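Local coordinates for uncharacterized protein (Bacteroides ovatus CL02T12C04, PDB 6PTM), which probably acts as a glycoside hydrolase of family 42 that trims carrageenan chains from their ends, as an exo-carrageenase, at residues 57-61 and 135-139; 142-146 and 748-752; 200-204 and 235-239. All coordinates share one frame; numbering follows the deposited sequence. Where two conformers were deposited one is given.

Contact 1 (57-61 and 135-139)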
loop_
_atom_site.group_PDB
_atom_site.type_symbol
_atom_site.label_atom_id
_atom_site.label_comp_id
_atom_site.label_asym_id
_atom_site.label_seq_id
_atom_site.Cartn_x
_atom_site.Cartn_y
_atom_site.Cartn_z
ATOM N N LEU A 57 6.459 -3.978 -37.422
ATOM C CA LEU A 57 4.996 -3.709 -37.326
ATOM C C LEU A 57 4.796 -2.382 -36.598
ATOM O O LEU A 57 3.938 -1.587 -37.011
ATOM C CB LEU A 57 4.300 -4.856 -36.588
ATOM C CG LEU A 57 2.775 -4.788 -36.610
ATOM C CD1 LEU A 57 2.256 -4.966 -38.031
ATOM C CD2 LEU A 57 2.194 -5.863 -35.702
ATOM N N ILE A 58 5.612 -2.117 -35.582
ATOM C CA ILE A 58 5.576 -0.817 -34.866
ATOM C C ILE A 58 5.847 0.323 -35.856
ATOM O O ILE A 58 5.102 1.320 -35.829
ATOM C CB ILE A 58 6.544 -0.807 -33.669
ATOM C CG1 ILE A 58 5.966 -1.657 -32.529
ATOM C CG2 ILE A 58 6.865 0.623 -33.247
ATOM C CD1 ILE A 58 6.969 -1.982 -31.454
ATOM N N ALA A 59 6.882 0.209 -36.688
ATOM C CA ALA A 59 7.241 1.295 -37.640
ATOM C C ALA A 59 6.047 1.518 -38.566
ATOM O O ALA A 59 5.665 2.684 -38.730
ATOM C CB ALA A 59 8.523 0.983 -38.387
ATOM N N LYS A 60 5.434 0.443 -39.075
ATOM C CA LYS A 60 4.246 0.522 -39.963
ATOM C C LYS A 60 3.062 1.171 -39.222
ATOM O O LYS A 60 2.532 2.164 -39.753
ATOM C CB LYS A 60 3.904 -0.861 -40.510
ATOM C CG LYS A 60 2.973 -0.858 -41.716
ATOM C CD LYS A 60 2.721 -2.254 -42.267
ATOM C CE LYS A 60 1.896 -2.234 -43.532
ATOM N NZ LYS A 60 1.231 -3.536 -43.758
ATOM N N ALA A 61 2.662 0.692 -38.035
ATOM C CA ALA A 61 1.548 1.319 -37.258
ATOM C C ALA A 61 1.790 2.821 -37.005
ATOM O O ALA A 61 0.846 3.607 -37.157
ATOM C CB ALA A 61 1.341 0.604 -35.946
ATOM N N LEU A 135 -1.581 -5.367 -32.118
ATOM C CA LEU A 135 -1.336 -4.213 -33.023
ATOM C C LEU A 135 -1.956 -4.458 -34.416
ATOM O O LEU A 135 -2.490 -3.475 -34.981
ATOM C CB LEU A 135 0.170 -3.958 -33.089
ATOM C CG LEU A 135 0.591 -2.649 -33.745
ATOM C CD1 LEU A 135 -0.144 -1.447 -33.166
ATOM C CD2 LEU A 135 2.107 -2.469 -33.626
ATOM N N GLU A 136 -1.898 -5.673 -34.951
ATOM C CA GLU A 136 -2.519 -5.974 -36.272
ATOM C C GLU A 136 -4.032 -5.731 -36.187
ATOM O O GLU A 136 -4.562 -5.146 -37.135
ATOM C CB GLU A 136 -2.177 -7.390 -36.717
ATOM C CG GLU A 136 -0.700 -7.572 -37.018
ATOM C CD GLU A 136 -0.369 -7.771 -38.486
ATOM O OE1 GLU A 136 -1.043 -7.128 -39.337
ATOM O OE2 GLU A 136 0.556 -8.555 -38.768
ATOM N N ALA A 137 -4.686 -6.090 -35.083
ATOM C CA ALA A 137 -6.118 -5.818 -34.860
ATOM C C ALA A 137 -6.360 -4.310 -34.772
ATOM O O ALA A 137 -7.392 -3.839 -35.292
ATOM C CB ALA A 137 -6.589 -6.543 -33.615
ATOM N N VAL A 138 -5.501 -3.594 -34.045
ATOM C CA VAL A 138 -5.612 -2.121 -33.932
ATOM C C VAL A 138 -5.448 -1.509 -35.336
ATOM O O VAL A 138 -6.245 -0.631 -35.686
ATOM C CB VAL A 138 -4.610 -1.537 -32.934
ATOM C CG1 VAL A 138 -4.594 -0.025 -33.028
ATOM C CG2 VAL A 138 -4.909 -1.990 -31.501
ATOM N N MET A 139 -4.486 -1.961 -36.125
ATOM C CA MET A 139 -4.246 -1.366 -37.465
ATOM C C MET A 139 -5.451 -1.631 -38.370
ATOM O O MET A 139 -5.738 -0.781 -39.181
ATOM C CB MET A 139 -2.962 -1.900 -38.090
ATOM C CG MET A 139 -1.750 -1.467 -37.311
ATOM S SD MET A 139 -0.350 -2.513 -37.669
ATOM C CE MET A 139 0.047 -1.855 -39.292
#
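Leu57 and Leu135 share one rotamer, each with CG anti to its backbone nitrogen (chi1 -171° and -168°), so that the two chains lie alongside, pointing opposite ways, between helices 44-63 and 109-139. These are the first and last helices of an all-helical N-terminal region, and they run nearly parallel here, their local axes crossing at 19° and approaching to 10.7 Å, a spacing filled by side chains of leucine size. Leu57 and Met139 carry most of the contact. The CD2 branch of Leu57 packs on the first side-chain carbons of Leu135 and Glu136, with Leu135 CB at 3.8 Å and Glu136 CG at about 3.6 Å, while its CD1 branch turns to the thioether of Met139. Its two methyls thus meet residues one turn apart. Glu136 was modelled in two conformers, so its share is less certain; in the one described it contributes mainly the aliphatic part of its chain, and its OE1 makes a long, weak ion pair with Arg140.

The backbones come closest at Ala61, one turn beyond Leu57, whose CA lies 6.4 Å from Met139 CA. Ala61 CB sits against Leu135 CD1 at 3.8 Å and also meets the sulfur of Met139. Ile58 packs on Glu71, Glu72 and Leu75 of helix 69-90 and meets Leu135 CD2 marginally, through its backbone N and CG1. Met139 is bent at its last torsion, which folds the methyl back over helix 44-63, where Met139 CE rests 3.9 Å from Lys60 CG.

Contact 2 (142-146 and 748-752)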
loop_
_atom_site.group_PDB
_atom_site.type_symbol
_atom_site.label_atom_id
_atom_site.label_comp_id
_atom_site.label_asym_id
_atom_site.label_seq_id
_atom_site.Cartn_x
_atom_site.Cartn_y
_atom_site.Cartn_z
ATOM N N GLU A 142 -10.180 -3.188 -35.674
ATOM C CA GLU A 142 -10.972 -4.253 -35.001
ATOM C C GLU A 142 -10.975 -4.063 -33.474
ATOM O O GLU A 142 -11.855 -4.618 -32.843
ATOM C CB GLU A 142 -10.403 -5.631 -35.316
ATOM C CG GLU A 142 -10.545 -6.032 -36.764
ATOM C CD GLU A 142 -9.615 -7.177 -37.160
ATOM O OE1 GLU A 142 -8.771 -7.614 -36.315
ATOM O OE2 GLU A 142 -9.695 -7.609 -38.330
ATOM N N LEU A 143 -9.937 -3.425 -32.926
ATOM C CA LEU A 143 -9.819 -2.975 -31.522
ATOM C C LEU A 143 -9.704 -1.462 -31.548
ATOM O O LEU A 143 -8.948 -0.934 -32.404
ATOM C CB LEU A 143 -8.573 -3.556 -30.851
ATOM C CG LEU A 143 -8.474 -5.080 -30.790
ATOM C CD1 LEU A 143 -7.150 -5.512 -30.156
ATOM C CD2 LEU A 143 -9.640 -5.700 -30.041
ATOM N N LYS A 144 -10.414 -0.802 -30.657
ATOM C CA LYS A 144 -10.287 0.664 -30.510
ATOM C C LYS A 144 -9.230 0.934 -29.437
ATOM O O LYS A 144 -9.393 0.467 -28.311
ATOM C CB LYS A 144 -11.657 1.265 -30.180
ATOM C CG LYS A 144 -11.671 2.789 -30.029
ATOM C CD LYS A 144 -13.060 3.380 -29.833
ATOM C CE LYS A 144 -13.715 2.921 -28.550
ATOM N NZ LYS A 144 -13.296 3.784 -27.436
ATOM N N ARG A 145 -8.178 1.667 -29.779
ATOM C CA ARG A 145 -7.120 2.061 -28.814
ATOM C C ARG A 145 -7.391 3.462 -28.285
ATOM O O ARG A 145 -7.345 4.392 -29.039
ATOM C CB ARG A 145 -5.733 2.019 -29.446
ATOM C CG ARG A 145 -4.632 2.454 -28.492
ATOM C CD ARG A 145 -3.317 1.898 -28.950
ATOM N NE ARG A 145 -3.246 0.451 -28.764
ATOM C CZ ARG A 145 -2.170 -0.263 -29.066
ATOM N NH1 ARG A 145 -1.112 0.346 -29.554
ATOM N NH2 ARG A 145 -2.113 -1.560 -28.835
ATOM N N LEU A 146 -7.603 3.599 -26.984
ATOM C CA LEU A 146 -7.804 4.920 -26.372
ATOM C C LEU A 146 -6.492 5.679 -26.410
ATOM O O LEU A 146 -5.428 5.061 -26.332
ATOM C CB LEU A 146 -8.278 4.717 -24.941
ATOM C CG LEU A 146 -9.652 4.072 -24.824
ATOM C CD1 LEU A 146 -10.022 3.902 -23.362
ATOM C CD2 LEU A 146 -10.697 4.900 -25.567
ATOM N N VAL A 748 -14.591 -0.924 -22.235
ATOM C CA VAL A 748 -14.042 0.464 -22.346
ATOM C C VAL A 748 -12.705 0.427 -23.097
ATOM O O VAL A 748 -12.504 1.224 -24.028
ATOM C CB VAL A 748 -13.911 1.098 -20.954
ATOM C CG1 VAL A 748 -13.103 2.398 -20.992
ATOM C CG2 VAL A 748 -15.287 1.290 -20.350
ATOM N N LEU A 749 -11.836 -0.513 -22.780
ATOM C CA LEU A 749 -10.444 -0.469 -23.286
ATOM C C LEU A 749 -10.376 -0.940 -24.745
ATOM O O LEU A 749 -9.400 -0.583 -25.417
ATOM C CB LEU A 749 -9.546 -1.312 -22.371
ATOM C CG LEU A 749 -9.439 -0.813 -20.934
ATOM C CD1 LEU A 749 -8.593 -1.767 -20.082
ATOM C CD2 LEU A 749 -8.878 0.598 -20.880
ATOM N N THR A 750 -11.326 -1.745 -25.224
ATOM C CA THR A 750 -11.196 -2.427 -26.538
ATOM C C THR A 750 -12.260 -1.912 -27.499
ATOM O O THR A 750 -12.033 -2.050 -28.704
ATOM C CB THR A 750 -11.326 -3.952 -26.455
ATOM O OG1 THR A 750 -12.595 -4.338 -25.914
ATOM C CG2 THR A 750 -10.202 -4.595 -25.667
ATOM N N GLY A 751 -13.352 -1.342 -26.975
ATOM C CA GLY A 751 -14.561 -1.056 -27.744
ATOM C C GLY A 751 -15.342 -2.302 -28.128
ATOM O O GLY A 751 -16.383 -2.124 -28.723
ATOM N N LEU A 752 -14.911 -3.517 -27.791
ATOM C CA LEU A 752 -15.676 -4.729 -28.178
ATOM C C LEU A 752 -16.993 -4.820 -27.401
ATOM O O LEU A 752 -17.058 -4.504 -26.201
ATOM C CB LEU A 752 -14.837 -5.981 -27.939
ATOM C CG LEU A 752 -13.554 -6.088 -28.776
ATOM C CD1 LEU A 752 -12.651 -7.145 -28.204
ATOM C CD2 LEU A 752 -13.852 -6.378 -30.249
HETATM O O HOH W 1 -14.125 2.984 -24.908
HETATM O O HOH W 2 -11.490 1.568 -26.709
HETATM O O HOH W 3 -7.201 1.250 -25.365
#
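Lys144 and Thr750 join the two loops backbone to backbone: Lys144 N donates to Thr750 O over 2.8 Å in a nearly straight bond (168°). Close packing gathers on the Leu143 side of this bond. There Leu143 CD2 meets Leu752 CD1 at 3.8 Å, the two leucines crossing at a slant, and the other Leu752 methyl rests on the carbonyl oxygen of Glu142. Gly751, with positive phi, lies against the Lys144 side chain, its CA near CE; a CB at this position would press on that of the lysine. Within its own loop Thr750 forms an ST turn, OG1 accepting from Leu752 N at 3.1 Å, and the same hydroxyl is hydrogen-bonded to Glu747.

Beyond Lys144 the contact is wet. The lysine chain bends at chi3 and chi4, bringing NZ to two waters. One lies 2.9 Å from each of Lys144 NZ, Lys144 O and Val748 O and bridges the loops; the link of the other to Val748 O is doubtful. A third water bridges Leu146 N and Leu749 O. Leu146 CD1 lies 3.7 Å from Val748 O, with its methyl contacts longer.

Leu146, Val748 and Leu749 all lean on Val550, just after helix 534-549. The contact thus ties the linker that leaves helix 109-139 to the loop following edge strand 742-747 of the C-terminal antiparallel sheet.

Contact 3 (200-204 and 235-239)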
loop_
_atom_site.group_PDB
_atom_site.type_symbol
_atom_site.label_atom_id
_atom_site.label_comp_id
_atom_site.label_asym_id
_atom_site.label_seq_id
_atom_site.Cartn_x
_atom_site.Cartn_y
_atom_site.Cartn_z
ATOM N N ASN A 200 26.382 10.030 7.175
ATOM C CA ASN A 200 26.972 11.104 6.326
ATOM C C ASN A 200 27.270 12.321 7.194
ATOM O O ASN A 200 27.857 13.290 6.653
ATOM C CB ASN A 200 26.068 11.536 5.166
ATOM C CG ASN A 200 25.721 10.442 4.180
ATOM O OD1 ASN A 200 24.603 10.419 3.670
ATOM N ND2 ASN A 200 26.666 9.563 3.892
ATOM N N VAL A 201 26.810 12.331 8.463
ATOM C CA VAL A 201 27.237 13.352 9.456
ATOM C C VAL A 201 28.544 12.823 10.059
ATOM O O VAL A 201 28.472 11.851 10.861
ATOM C CB VAL A 201 26.188 13.630 10.553
ATOM C CG1 VAL A 201 26.685 14.712 11.510
ATOM C CG2 VAL A 201 24.836 14.026 9.985
ATOM N N ILE A 202 29.688 13.406 9.694
ATOM C CA ILE A 202 31.010 12.784 9.968
ATOM C C ILE A 202 31.596 13.331 11.280
ATOM O O ILE A 202 32.599 12.787 11.685
ATOM C CB ILE A 202 31.993 12.905 8.772
ATOM C CG1 ILE A 202 32.438 14.350 8.527
ATOM C CG2 ILE A 202 31.391 12.256 7.522
ATOM C CD1 ILE A 202 33.370 14.533 7.352
ATOM N N ASN A 203 30.992 14.331 11.919
ATOM C CA ASN A 203 31.551 14.778 13.224
ATOM C C ASN A 203 30.489 15.417 14.124
ATOM O O ASN A 203 29.371 15.682 13.676
ATOM C CB ASN A 203 32.808 15.648 13.101
ATOM C CG ASN A 203 32.618 16.907 12.287
ATOM O OD1 ASN A 203 31.618 17.588 12.417
ATOM N ND2 ASN A 203 33.594 17.235 11.464
ATOM N N ASN A 204 30.914 15.739 15.345
ATOM C CA ASN A 204 30.078 16.380 16.391
ATOM C C ASN A 204 29.665 17.795 15.966
ATOM O O ASN A 204 28.654 18.267 16.480
ATOM C CB ASN A 204 30.734 16.340 17.769
ATOM C CG ASN A 204 29.774 16.732 18.868
ATOM O OD1 ASN A 204 28.688 16.182 18.969
ATOM N ND2 ASN A 204 30.170 17.687 19.683
ATOM N N PRO A 235 26.381 7.122 12.805
ATOM C CA PRO A 235 27.835 7.325 12.691
ATOM C C PRO A 235 28.646 6.856 13.920
ATOM O O PRO A 235 28.239 7.118 15.056
ATOM C CB PRO A 235 27.978 8.835 12.475
ATOM C CG PRO A 235 26.705 9.413 13.066
ATOM C CD PRO A 235 25.629 8.373 12.787
ATOM N N LYS A 236 29.775 6.172 13.679
ATOM C CA LYS A 236 30.604 5.554 14.744
ATOM C C LYS A 236 31.092 6.636 15.722
ATOM O O LYS A 236 31.158 6.357 16.909
ATOM C CB LYS A 236 31.768 4.751 14.141
ATOM C CG LYS A 236 31.346 3.421 13.534
ATOM C CD LYS A 236 30.939 2.389 14.574
ATOM C CE LYS A 236 30.068 1.279 14.024
ATOM N NZ LYS A 236 30.752 0.582 12.911
ATOM N N TRP A 237 31.417 7.837 15.273
ATOM C CA TRP A 237 31.922 8.861 16.222
ATOM C C TRP A 237 30.863 9.118 17.304
ATOM O O TRP A 237 31.248 9.345 18.473
ATOM C CB TRP A 237 32.337 10.145 15.510
ATOM C CG TRP A 237 31.171 10.885 14.921
ATOM C CD1 TRP A 237 30.763 10.869 13.609
ATOM C CD2 TRP A 237 30.261 11.763 15.615
ATOM N NE1 TRP A 237 29.665 11.676 13.451
ATOM C CE2 TRP A 237 29.320 12.207 14.667
ATOM C CE3 TRP A 237 30.128 12.181 16.944
ATOM C CZ2 TRP A 237 28.277 13.058 15.004
ATOM C CZ3 TRP A 237 29.078 13.006 17.283
ATOM C CH2 TRP A 237 28.181 13.457 16.322
ATOM N N ALA A 238 29.577 9.131 16.933
ATOM C CA ALA A 238 28.461 9.399 17.867
ATOM C C ALA A 238 28.326 8.215 18.819
ATOM O O ALA A 238 28.047 8.431 20.009
ATOM C CB ALA A 238 27.171 9.622 17.109
ATOM N N GLU A 239 28.445 7.005 18.292
ATOM C CA GLU A 239 28.329 5.779 19.112
ATOM C C GLU A 239 29.455 5.775 20.171
ATOM O O GLU A 239 29.162 5.489 21.343
ATOM C CB GLU A 239 28.382 4.551 18.206
ATOM C CG GLU A 239 28.388 3.272 18.999
ATOM C CD GLU A 239 28.304 2.022 18.152
ATOM O OE1 GLU A 239 28.190 2.162 16.880
ATOM O OE2 GLU A 239 28.346 0.914 18.780
#
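Val201 O accepts the indole N-H of Trp237, with NE1 at 2.9 Å and an N-H...O angle of 168°. The oxygen lies almost exactly in the ring plane, at the edge, whereas seen from the carbonyl the donor stands well above its plane. Pro235 CB also packs on this oxygen, at 3.5 Å. From there the loop 200-204 wraps round the indole: the backbone of Asn203 and Asn204 passes over one face, with Asn203 C 3.3 Å above the plane near the rim and Asn204 CA 3.5 Å from Trp237 CH2. Ala238 CB covers part of the opposite face. Trp237 takes chi1 of 68°, with CG between its backbone N and carbonyl carbon, which directs the ring from the helix start toward the loop. Asn204 comes in at about a right angle, its amide plane turned 65° from the ring and its OD1 3.6 Å from Trp237 CZ3; that oxygen is hydrogen-bonded to Gln265 of helix 261-278. A leucine in place of Trp237 would probably leave Val201 O without its N-H partner and the peptide between Asn203 and Asn204 without the flat surface it lies on.

Pro235 is the N-cap of helix 236-241. The contact joins the loop after strand 192-197 to the start of this helix, which follows the adjacent parallel strand 225-230, consistent with the (beta/alpha)8 barrel of GH42 enzymes.

Overall arrangement
Contacts 1 and 2 are neighbours, their centres 14 Å apart, and are linked through the end of helix 109-139: Ala137 O probably accepts a hydrogen bond from Glu142 N at 2.9 Å, and Leu143 packs on Ala137 and Val138. Arg145 extends this link, pairing with Glu71 of helix 69-90 while touching Val138. Together they connect the N-terminal helices to the C-terminal antiparallel sheet. Contact 3 lies apart, centred about 59 Å from each of the others, and in sequence it falls inside the long loop that contact 2 closes, on the other side of the chain's centre. The contact centres lie 30 to 36 Å from the chain's centre. In this apo structure no ligand marks the active site.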